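Extracellular invertase (Aspergillus kawachii, PDB 5XH8) probably hydrolyses sucrose and transfers fructosyl units to make fructooligosaccharides such as 1-kestose, as a GH32 beta-fructofuranosidase. Local coordinates at residues G100-N105 and P111-T116; P172-N177 and A322-P327; R210-D213 and W219-L222. One frame throughout, in Å; residues are numbered along the deposited sequence.

Interaction 1: residues G100-N105 and P111-T116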
loop_
_atom_site.group_PDB
_atom_site.type_symbol
_atom_site.label_atom_id
_atom_site.label_comp_id
_atom_site.label_asym_id
_atom_site.label_seq_id
_atom_site.Cartn_x
_atom_site.Cartn_y
_atom_site.Cartn_z
ATOM N N GLY A 100 -17.574 2.092 0.524
ATOM C CA GLY A 100 -17.328 1.157 -0.548
ATOM C C GLY A 100 -18.626 0.780 -1.232
ATOM O O GLY A 100 -19.733 1.148 -0.759
ATOM N N SER A 101 -18.488 0.026 -2.324
ATOM C CA SER A 101 -19.619 -0.482 -3.058
ATOM C C SER A 101 -19.407 -1.955 -3.394
ATOM O O SER A 101 -18.279 -2.485 -3.299
ATOM C CB SER A 101 -19.857 0.352 -4.327
ATOM O OG SER A 101 -18.689 0.434 -5.115
ATOM N N VAL A 102 -20.510 -2.599 -3.787
ATOM C CA VAL A 102 -20.550 -4.049 -3.924
ATOM C C VAL A 102 -20.815 -4.500 -5.359
ATOM O O VAL A 102 -21.793 -4.070 -5.999
ATOM C CB VAL A 102 -21.593 -4.659 -2.971
ATOM C CG1 VAL A 102 -21.815 -6.161 -3.247
ATOM C CG2 VAL A 102 -21.154 -4.411 -1.526
ATOM N N ILE A 103 -19.943 -5.387 -5.823
ATOM C CA ILE A 103 -20.184 -6.225 -7.007
ATOM C C ILE A 103 -21.006 -7.421 -6.528
ATOM O O ILE A 103 -20.494 -8.254 -5.799
ATOM C CB ILE A 103 -18.857 -6.703 -7.668
ATOM C CG1 ILE A 103 -18.025 -5.491 -8.097
ATOM C CG2 ILE A 103 -19.151 -7.651 -8.847
ATOM C CD1 ILE A 103 -16.614 -5.828 -8.540
ATOM N N PRO A 104 -22.298 -7.484 -6.884
ATOM C CA PRO A 104 -23.164 -8.484 -6.241
ATOM C C PRO A 104 -22.785 -9.928 -6.520
ATOM O O PRO A 104 -22.859 -10.786 -5.629
ATOM C CB PRO A 104 -24.557 -8.173 -6.820
ATOM C CG PRO A 104 -24.466 -6.752 -7.234
ATOM C CD PRO A 104 -23.069 -6.578 -7.748
ATOM N N ASN A 105 -22.355 -10.176 -7.747
ATOM C CA ASN A 105 -21.942 -11.489 -8.174
ATOM C C ASN A 105 -20.454 -11.419 -8.483
ATOM O O ASN A 105 -20.060 -11.248 -9.634
ATOM C CB ASN A 105 -22.761 -11.886 -9.412
ATOM C CG ASN A 105 -22.957 -13.384 -9.507
ATOM O OD1 ASN A 105 -22.054 -14.152 -9.194
ATOM N ND2 ASN A 105 -24.170 -13.812 -9.890
ATOM N N PRO A 111 -21.132 -11.550 -2.903
ATOM C CA PRO A 111 -21.089 -10.090 -2.868
ATOM C C PRO A 111 -19.671 -9.650 -2.500
ATOM O O PRO A 111 -19.089 -10.151 -1.512
ATOM C CB PRO A 111 -22.095 -9.724 -1.766
ATOM C CG PRO A 111 -22.973 -10.937 -1.612
ATOM C CD PRO A 111 -22.104 -12.103 -1.939
ATOM N N THR A 112 -19.098 -8.806 -3.336
ATOM C CA THR A 112 -17.690 -8.454 -3.239
ATOM C C THR A 112 -17.612 -6.942 -3.028
ATOM O O THR A 112 -17.997 -6.172 -3.883
ATOM C CB THR A 112 -16.925 -8.928 -4.489
ATOM O OG1 THR A 112 -16.953 -10.370 -4.545
ATOM C CG2 THR A 112 -15.479 -8.463 -4.439
ATOM N N LEU A 113 -17.139 -6.541 -1.855
ATOM C CA LEU A 113 -17.031 -5.123 -1.472
ATOM C C LEU A 113 -15.670 -4.574 -1.864
ATOM O O LEU A 113 -14.638 -5.122 -1.452
ATOM C CB LEU A 113 -17.201 -4.981 0.043
ATOM C CG LEU A 113 -16.955 -3.599 0.654
ATOM C CD1 LEU A 113 -18.008 -2.620 0.218
ATOM C CD2 LEU A 113 -16.921 -3.712 2.174
ATOM N N LEU A 114 -15.675 -3.492 -2.642
ATOM C CA LEU A 114 -14.495 -2.676 -2.863
ATOM C C LEU A 114 -14.684 -1.387 -2.051
ATOM O O LEU A 114 -15.640 -0.650 -2.280
ATOM C CB LEU A 114 -14.324 -2.354 -4.354
ATOM C CG LEU A 114 -13.104 -1.525 -4.758
ATOM C CD1 LEU A 114 -11.800 -2.227 -4.439
ATOM C CD2 LEU A 114 -13.162 -1.185 -6.239
ATOM N N TYR A 115 -13.761 -1.101 -1.137
ATOM C CA TYR A 115 -13.935 -0.001 -0.187
ATOM C C TYR A 115 -12.640 0.713 0.120
ATOM O O TYR A 115 -11.529 0.174 -0.109
ATOM C CB TYR A 115 -14.553 -0.527 1.115
ATOM C CG TYR A 115 -13.606 -1.312 2.024
ATOM C CD1 TYR A 115 -13.331 -2.657 1.784
ATOM C CD2 TYR A 115 -12.999 -0.710 3.116
ATOM C CE1 TYR A 115 -12.469 -3.369 2.606
ATOM C CE2 TYR A 115 -12.121 -1.412 3.932
ATOM C CZ TYR A 115 -11.861 -2.744 3.677
ATOM O OH TYR A 115 -11.024 -3.447 4.504
ATOM N N THR A 116 -12.774 1.921 0.652
ATOM C CA THR A 116 -11.598 2.696 1.019
ATOM C C THR A 116 -11.121 2.294 2.411
ATOM O O THR A 116 -11.798 2.541 3.416
ATOM C CB THR A 116 -11.815 4.210 0.936
ATOM O OG1 THR A 116 -12.146 4.570 -0.414
ATOM C CG2 THR A 116 -10.523 4.946 1.330
#
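V102 puts CG1 trans to its backbone N (chi1 171°), beside P111, and sends CG2 toward L113, whose own CG is trans to N (chi1 173°) and whose bend at chi2 brings CD1 back across the neighbouring strand. V102 CG2 and L113 CD1 meet at 4.0 Å, the two side chains crossing at about a right angle. On its other branch, V102 CG1 lies 3.9 Å from P111 CB, with valine and proline ring side by side. L113 CD1 also rests against the main chain, 3.5 Å from S101 O. The strands are antiparallel, and close in most at G100, where the missing side chain lets G100 CA lie 3.6 Å from Y115 CA. S101 and L114 exchange two backbone hydrogen bonds, S101 O receiving L114 N at 2.9 Å. I103 and T112 form the next such pair, with I103 N 2.9 Å from T112 O. On the face carrying S101, I103, T112 and L114, the hydroxyl of S101 is hydrogen-bonded to P172 O and V174 N. On the other face, Y115 OH is hydrogen-bonded to D93 OD2, with a bound glycerol about 5 Å from the tyrosine side chain. Four backbone bonds thus fix the register of this buried hairpin, while apolar contacts of V102 join the strands on one face and the S101 hydroxyl ties the other to the next sheet.

Interaction 2: residues P172-N177 and A322-P327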
loop_
_atom_site.group_PDB
_atom_site.type_symbol
_atom_site.label_atom_id
_atom_site.label_comp_id
_atom_site.label_asym_id
_atom_site.label_seq_id
_atom_site.Cartn_x
_atom_site.Cartn_y
_atom_site.Cartn_z
ATOM N N PRO A 172 -14.942 4.293 -3.689
ATOM C CA PRO A 172 -15.041 3.624 -4.981
ATOM C C PRO A 172 -16.476 3.183 -5.262
ATOM O O PRO A 172 -17.152 2.620 -4.360
ATOM C CB PRO A 172 -14.101 2.424 -4.829
ATOM C CG PRO A 172 -14.051 2.170 -3.349
ATOM C CD PRO A 172 -14.075 3.534 -2.754
ATOM N N TYR A 173 -16.927 3.474 -6.486
ATOM C CA TYR A 173 -18.276 3.144 -6.947
ATOM C C TYR A 173 -18.193 2.241 -8.179
ATOM O O TYR A 173 -17.824 2.693 -9.278
ATOM C CB TYR A 173 -19.066 4.417 -7.251
ATOM C CG TYR A 173 -20.545 4.150 -7.398
ATOM C CD1 TYR A 173 -21.401 4.176 -6.278
ATOM C CD2 TYR A 173 -21.093 3.826 -8.632
ATOM C CE1 TYR A 173 -22.758 3.899 -6.403
ATOM C CE2 TYR A 173 -22.455 3.526 -8.770
ATOM C CZ TYR A 173 -23.290 3.570 -7.649
ATOM O OH TYR A 173 -24.643 3.273 -7.780
ATOM N N VAL A 174 -18.520 0.972 -7.970
ATOM C CA VAL A 174 -18.535 -0.021 -9.034
ATOM C C VAL A 174 -19.833 0.072 -9.852
ATOM O O VAL A 174 -20.954 0.283 -9.315
ATOM C CB VAL A 174 -18.333 -1.461 -8.515
ATOM C CG1 VAL A 174 -17.055 -1.582 -7.727
ATOM C CG2 VAL A 174 -19.514 -1.952 -7.691
ATOM N N PHE A 175 -19.675 -0.060 -11.166
ATOM C CA PHE A 175 -20.815 -0.001 -12.086
ATOM C C PHE A 175 -20.461 -0.593 -13.449
ATOM O O PHE A 175 -19.287 -0.680 -13.798
ATOM C CB PHE A 175 -21.339 1.436 -12.271
ATOM C CG PHE A 175 -20.402 2.341 -13.011
ATOM C CD1 PHE A 175 -19.276 2.867 -12.381
ATOM C CD2 PHE A 175 -20.646 2.694 -14.348
ATOM C CE1 PHE A 175 -18.416 3.704 -13.051
ATOM C CE2 PHE A 175 -19.767 3.518 -15.024
ATOM C CZ PHE A 175 -18.648 4.022 -14.378
ATOM N N GLN A 176 -21.503 -0.990 -14.173
ATOM C CA GLN A 176 -21.428 -1.519 -15.536
ATOM C C GLN A 176 -22.063 -0.526 -16.485
ATOM O O GLN A 176 -23.012 0.189 -16.115
ATOM C CB GLN A 176 -22.143 -2.854 -15.607
ATOM C CG GLN A 176 -21.417 -3.902 -14.792
ATOM C CD GLN A 176 -22.079 -5.266 -14.815
ATOM O OE1 GLN A 176 -23.239 -5.423 -14.437
ATOM N NE2 GLN A 176 -21.328 -6.274 -15.223
ATOM N N ASN A 177 -21.527 -0.455 -17.709
ATOM C CA ASN A 177 -22.086 0.452 -18.722
ATOM C C ASN A 177 -21.681 0.071 -20.176
ATOM O O ASN A 177 -20.500 0.128 -20.524
ATOM C CB ASN A 177 -21.703 1.899 -18.432
ATOM C CG ASN A 177 -22.448 2.868 -19.333
ATOM O OD1 ASN A 177 -22.029 3.119 -20.464
ATOM N ND2 ASN A 177 -23.593 3.356 -18.865
ATOM N N ALA A 322 -25.859 7.555 -1.791
ATOM C CA ALA A 322 -25.481 6.298 -2.366
ATOM C C ALA A 322 -26.720 5.624 -2.893
ATOM O O ALA A 322 -27.693 5.375 -2.164
ATOM C CB ALA A 322 -24.805 5.393 -1.350
ATOM N N GLY A 323 -26.606 5.216 -4.141
ATOM C CA GLY A 323 -27.678 4.597 -4.891
ATOM C C GLY A 323 -27.173 3.317 -5.522
ATOM O O GLY A 323 -25.975 3.040 -5.525
ATOM N N LYS A 324 -28.093 2.527 -6.038
ATOM C CA LYS A 324 -27.755 1.258 -6.640
ATOM C C LYS A 324 -28.848 0.857 -7.608
ATOM O O LYS A 324 -30.022 1.133 -7.373
ATOM C CB LYS A 324 -27.639 0.174 -5.564
ATOM C CG LYS A 324 -26.964 -1.119 -5.993
ATOM C CD LYS A 324 -25.479 -0.904 -6.304
ATOM C CE LYS A 324 -24.693 -2.214 -6.448
ATOM N NZ LYS A 324 -23.254 -1.889 -6.691
ATOM N N VAL A 325 -28.444 0.151 -8.654
ATOM C CA VAL A 325 -29.359 -0.535 -9.550
ATOM C C VAL A 325 -30.150 -1.554 -8.767
ATOM O O VAL A 325 -29.587 -2.353 -8.011
ATOM C CB VAL A 325 -28.596 -1.272 -10.689
ATOM C CG1 VAL A 325 -29.551 -2.131 -11.519
ATOM C CG2 VAL A 325 -27.914 -0.242 -11.567
ATOM N N LEU A 326 -31.466 -1.519 -8.942
ATOM C CA LEU A 326 -32.360 -2.533 -8.366
ATOM C C LEU A 326 -33.087 -3.193 -9.535
ATOM O O LEU A 326 -33.909 -2.536 -10.192
ATOM C CB LEU A 326 -33.375 -1.867 -7.406
ATOM C CG LEU A 326 -34.427 -2.772 -6.760
ATOM C CD1 LEU A 326 -33.792 -3.797 -5.820
ATOM C CD2 LEU A 326 -35.492 -1.943 -6.034
ATOM N N PRO A 327 -32.774 -4.464 -9.823
ATOM C CA PRO A 327 -33.405 -5.022 -11.017
ATOM C C PRO A 327 -34.885 -5.375 -10.825
ATOM O O PRO A 327 -35.342 -5.686 -9.706
ATOM C CB PRO A 327 -32.560 -6.272 -11.318
ATOM C CG PRO A 327 -31.991 -6.658 -10.015
ATOM C CD PRO A 327 -31.783 -5.387 -9.245
HETATM O O HOH W 1 -25.340 1.022 -9.365
HETATM O O HOH W 2 -22.001 0.667 -6.854
HETATM O O HOH W 3 -23.368 -0.842 -9.390
#
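The strand segments 172-176 and 322-326 run nearly parallel, 23° apart, but their axes come no closer than 9.1 Å, too far for backbone pairing, so Y173 and K324 must span the gap with side chains and water. Y173 has CG trans to its N (chi1 -166°), which carries the phenol across to G323. Its hydroxyl donates to G323 O at a short 2.6 Å, from well above the carbonyl plane, while that oxygen sits at the edge of the ring. Water 1 donates a second bond to Y173 OH, 2.8 Å from its oxygen, and makes a weak one with V325 N. K324 reaches back the other way: a bend at chi2 (67°) is followed by an extended chain that brings NZ within 3.9 Å of V174 CG2. Waters 2 and 3 each lie 2.7 Å from V174 O, to which they donate, and 2.9 Å from K324 NZ, from which they accept. Water 2 also sits over the centre of the Y173 ring, 3.2 Å above its plane and on the same side as NZ, so the ammonium lies too far above the ring for more than a weak cation-pi attraction. V102 O takes a further hydrogen bond from NZ, giving the buried ammonium three oxygen partners and probably stabilising its charge. Each of the two strands ends its own sheet, 166-176 pairing with 191-199 and 318-326 with 341-348. Innermost strands of separate blades face each other round the centre of the five-bladed beta-propeller of the GH32 family, and here polar side chains and ordered water bridge two of them.

Interaction 3: residues R210-D213 and W219-L222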
loop_
_atom_site.group_PDB
_atom_site.type_symbol
_atom_site.label_atom_id
_atom_site.label_comp_id
_atom_site.label_asym_id
_atom_site.label_seq_id
_atom_site.Cartn_x
_atom_site.Cartn_y
_atom_site.Cartn_z
ATOM N N ARG A 210 -11.183 0.469 -15.008
ATOM C CA ARG A 210 -11.918 -0.749 -15.376
ATOM C C ARG A 210 -11.181 -1.954 -14.869
ATOM O O ARG A 210 -9.962 -1.917 -14.745
ATOM C CB ARG A 210 -12.139 -0.838 -16.887
ATOM C CG ARG A 210 -10.908 -1.065 -17.745
ATOM C CD ARG A 210 -11.306 -1.204 -19.216
ATOM N NE ARG A 210 -10.118 -1.180 -20.044
ATOM C CZ ARG A 210 -10.089 -1.123 -21.380
ATOM N NH1 ARG A 210 -11.199 -1.075 -22.114
ATOM N NH2 ARG A 210 -8.912 -1.120 -21.989
ATOM N N GLN A 211 -11.914 -3.024 -14.578
ATOM C CA GLN A 211 -11.294 -4.273 -14.168
ATOM C C GLN A 211 -10.383 -4.752 -15.305
ATOM O O GLN A 211 -10.711 -4.597 -16.482
ATOM C CB GLN A 211 -12.326 -5.352 -13.794
ATOM C CG GLN A 211 -13.081 -5.956 -14.941
ATOM C CD GLN A 211 -13.998 -7.088 -14.536
ATOM O OE1 GLN A 211 -13.588 -8.100 -13.960
ATOM N NE2 GLN A 211 -15.231 -6.947 -14.874
ATOM N N TYR A 212 -9.225 -5.254 -14.932
ATOM C CA TYR A 212 -8.229 -5.739 -15.877
ATOM C C TYR A 212 -8.305 -7.268 -15.992
ATOM O O TYR A 212 -8.050 -7.837 -17.049
ATOM C CB TYR A 212 -6.853 -5.309 -15.381
ATOM C CG TYR A 212 -5.716 -5.612 -16.324
ATOM C CD1 TYR A 212 -5.541 -4.854 -17.489
ATOM C CD2 TYR A 212 -4.793 -6.626 -16.041
ATOM C CE1 TYR A 212 -4.496 -5.109 -18.358
ATOM C CE2 TYR A 212 -3.732 -6.883 -16.899
ATOM C CZ TYR A 212 -3.595 -6.117 -18.054
ATOM O OH TYR A 212 -2.567 -6.346 -18.923
ATOM N N ASP A 213 -8.648 -7.907 -14.877
ATOM C CA ASP A 213 -8.788 -9.342 -14.782
ATOM C C ASP A 213 -10.152 -9.667 -14.196
ATOM O O ASP A 213 -10.753 -8.889 -13.417
ATOM C CB ASP A 213 -7.726 -9.928 -13.858
ATOM C CG ASP A 213 -7.827 -9.379 -12.402
ATOM O OD1 ASP A 213 -7.710 -8.157 -12.210
ATOM O OD2 ASP A 213 -8.050 -10.169 -11.458
ATOM N N TRP A 219 -6.886 -3.023 -11.575
ATOM C CA TRP A 219 -7.804 -2.012 -12.069
ATOM C C TRP A 219 -7.043 -1.043 -12.957
ATOM O O TRP A 219 -6.166 -0.294 -12.502
ATOM C CB TRP A 219 -8.508 -1.307 -10.887
ATOM C CG TRP A 219 -9.396 -2.273 -10.188
ATOM C CD1 TRP A 219 -9.029 -3.166 -9.232
ATOM C CD2 TRP A 219 -10.788 -2.499 -10.443
ATOM N NE1 TRP A 219 -10.105 -3.936 -8.863
ATOM C CE2 TRP A 219 -11.198 -3.542 -9.594
ATOM C CE3 TRP A 219 -11.721 -1.935 -11.330
ATOM C CZ2 TRP A 219 -12.499 -4.026 -9.590
ATOM C CZ3 TRP A 219 -13.018 -2.413 -11.321
ATOM C CH2 TRP A 219 -13.400 -3.442 -10.462
ATOM N N GLU A 220 -7.376 -1.074 -14.245
ATOM C CA GLU A 220 -6.679 -0.282 -15.239
ATOM C C GLU A 220 -7.179 1.143 -15.173
ATOM O O GLU A 220 -8.379 1.383 -15.242
ATOM C CB GLU A 220 -6.921 -0.883 -16.619
ATOM C CG GLU A 220 -6.244 -0.125 -17.743
ATOM C CD GLU A 220 -6.464 -0.772 -19.107
ATOM O OE1 GLU A 220 -7.343 -1.637 -19.270
ATOM O OE2 GLU A 220 -5.724 -0.408 -20.019
ATOM N N TYR A 221 -6.264 2.096 -15.062
ATOM C CA TYR A 221 -6.619 3.500 -14.967
ATOM C C TYR A 221 -7.011 4.054 -16.343
ATOM O O TYR A 221 -6.272 3.870 -17.309
ATOM C CB TYR A 221 -5.450 4.305 -14.403
ATOM C CG TYR A 221 -5.740 5.787 -14.248
ATOM C CD1 TYR A 221 -6.883 6.234 -13.569
ATOM C CD2 TYR A 221 -4.872 6.744 -14.772
ATOM C CE1 TYR A 221 -7.140 7.598 -13.428
ATOM C CE2 TYR A 221 -5.122 8.104 -14.633
ATOM C CZ TYR A 221 -6.251 8.524 -13.953
ATOM O OH TYR A 221 -6.497 9.879 -13.843
ATOM N N LEU A 222 -8.156 4.731 -16.417
ATOM C CA LEU A 222 -8.680 5.292 -17.669
ATOM C C LEU A 222 -8.733 6.808 -17.696
ATOM O O LEU A 222 -9.313 7.407 -18.620
ATOM C CB LEU A 222 -10.067 4.739 -17.928
ATOM C CG LEU A 222 -10.128 3.226 -18.086
ATOM C CD1 LEU A 222 -11.570 2.789 -18.123
ATOM C CD2 LEU A 222 -9.376 2.748 -19.335
#
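W219 and Q211 make the close-packed side of this hairpin. The indole, with chi1 -67°, lies flat against the opposite strand, W219 CE3 coming 3.4 Å from Q211 N. Q211 CB stands over the six-membered ring of W219, 4.1 Å from its centroid, in a CH-pi contact. W219 NE1 is hydrogen-bonded to F216 O, which helps set the rotation of the indole. Between the two faces, R210 and E220 exchange backbone bonds, the shorter being E220 N to R210 O at 2.8 Å. Strands 203-211 and 219-227 are the last two of a four-stranded antiparallel blade of the beta-propeller, and D213 helps close the turn joining them by accepting from the backbone N of Q217 and Y218. On the face away from the indole the contact is polar, and tightly gripped too. R210 and E220 run side by side there in a salt bridge, E220 OE1 accepting both R210 NE at 2.9 Å and R210 NH2 at 3.2 Å. Both nitrogens come from one side of the carboxylate plane, which is turned 46° from the guanidinium. L222 CD2 covers one guanidinium face, and L222 CD1 is 3.9 Å from R210 CB. R210 NH1 is hydrogen-bonded to S186 OG and L184 O. The exposed Y212 is held more loosely, its ring edge toward the carboxylate with Y212 CD1 4.1 Å from E220 OE1, and it meets F162 of the second subunit edge-to-face.

All three contacts belong to the beta-propeller part of the enzyme. Interaction 1 pairs the first two strands of one four-stranded blade and closes before interaction 2 opens. Interaction 2 links the first strand of the next blade, 166-176, to strand 318-326 of another sheet, while interaction 3, nested within that long span, joins the last two strands of the 166-227 blade. The centres of interactions 1 and 2 are about 10 Å apart, and the two contacts touch directly: strand 96-103 meets both strands of interaction 2, joining neighbouring blades near the interior. Interaction 3 lies about 15 Å from interaction 1 and 17 Å from interaction 2, centre to centre, out at the subunit interface.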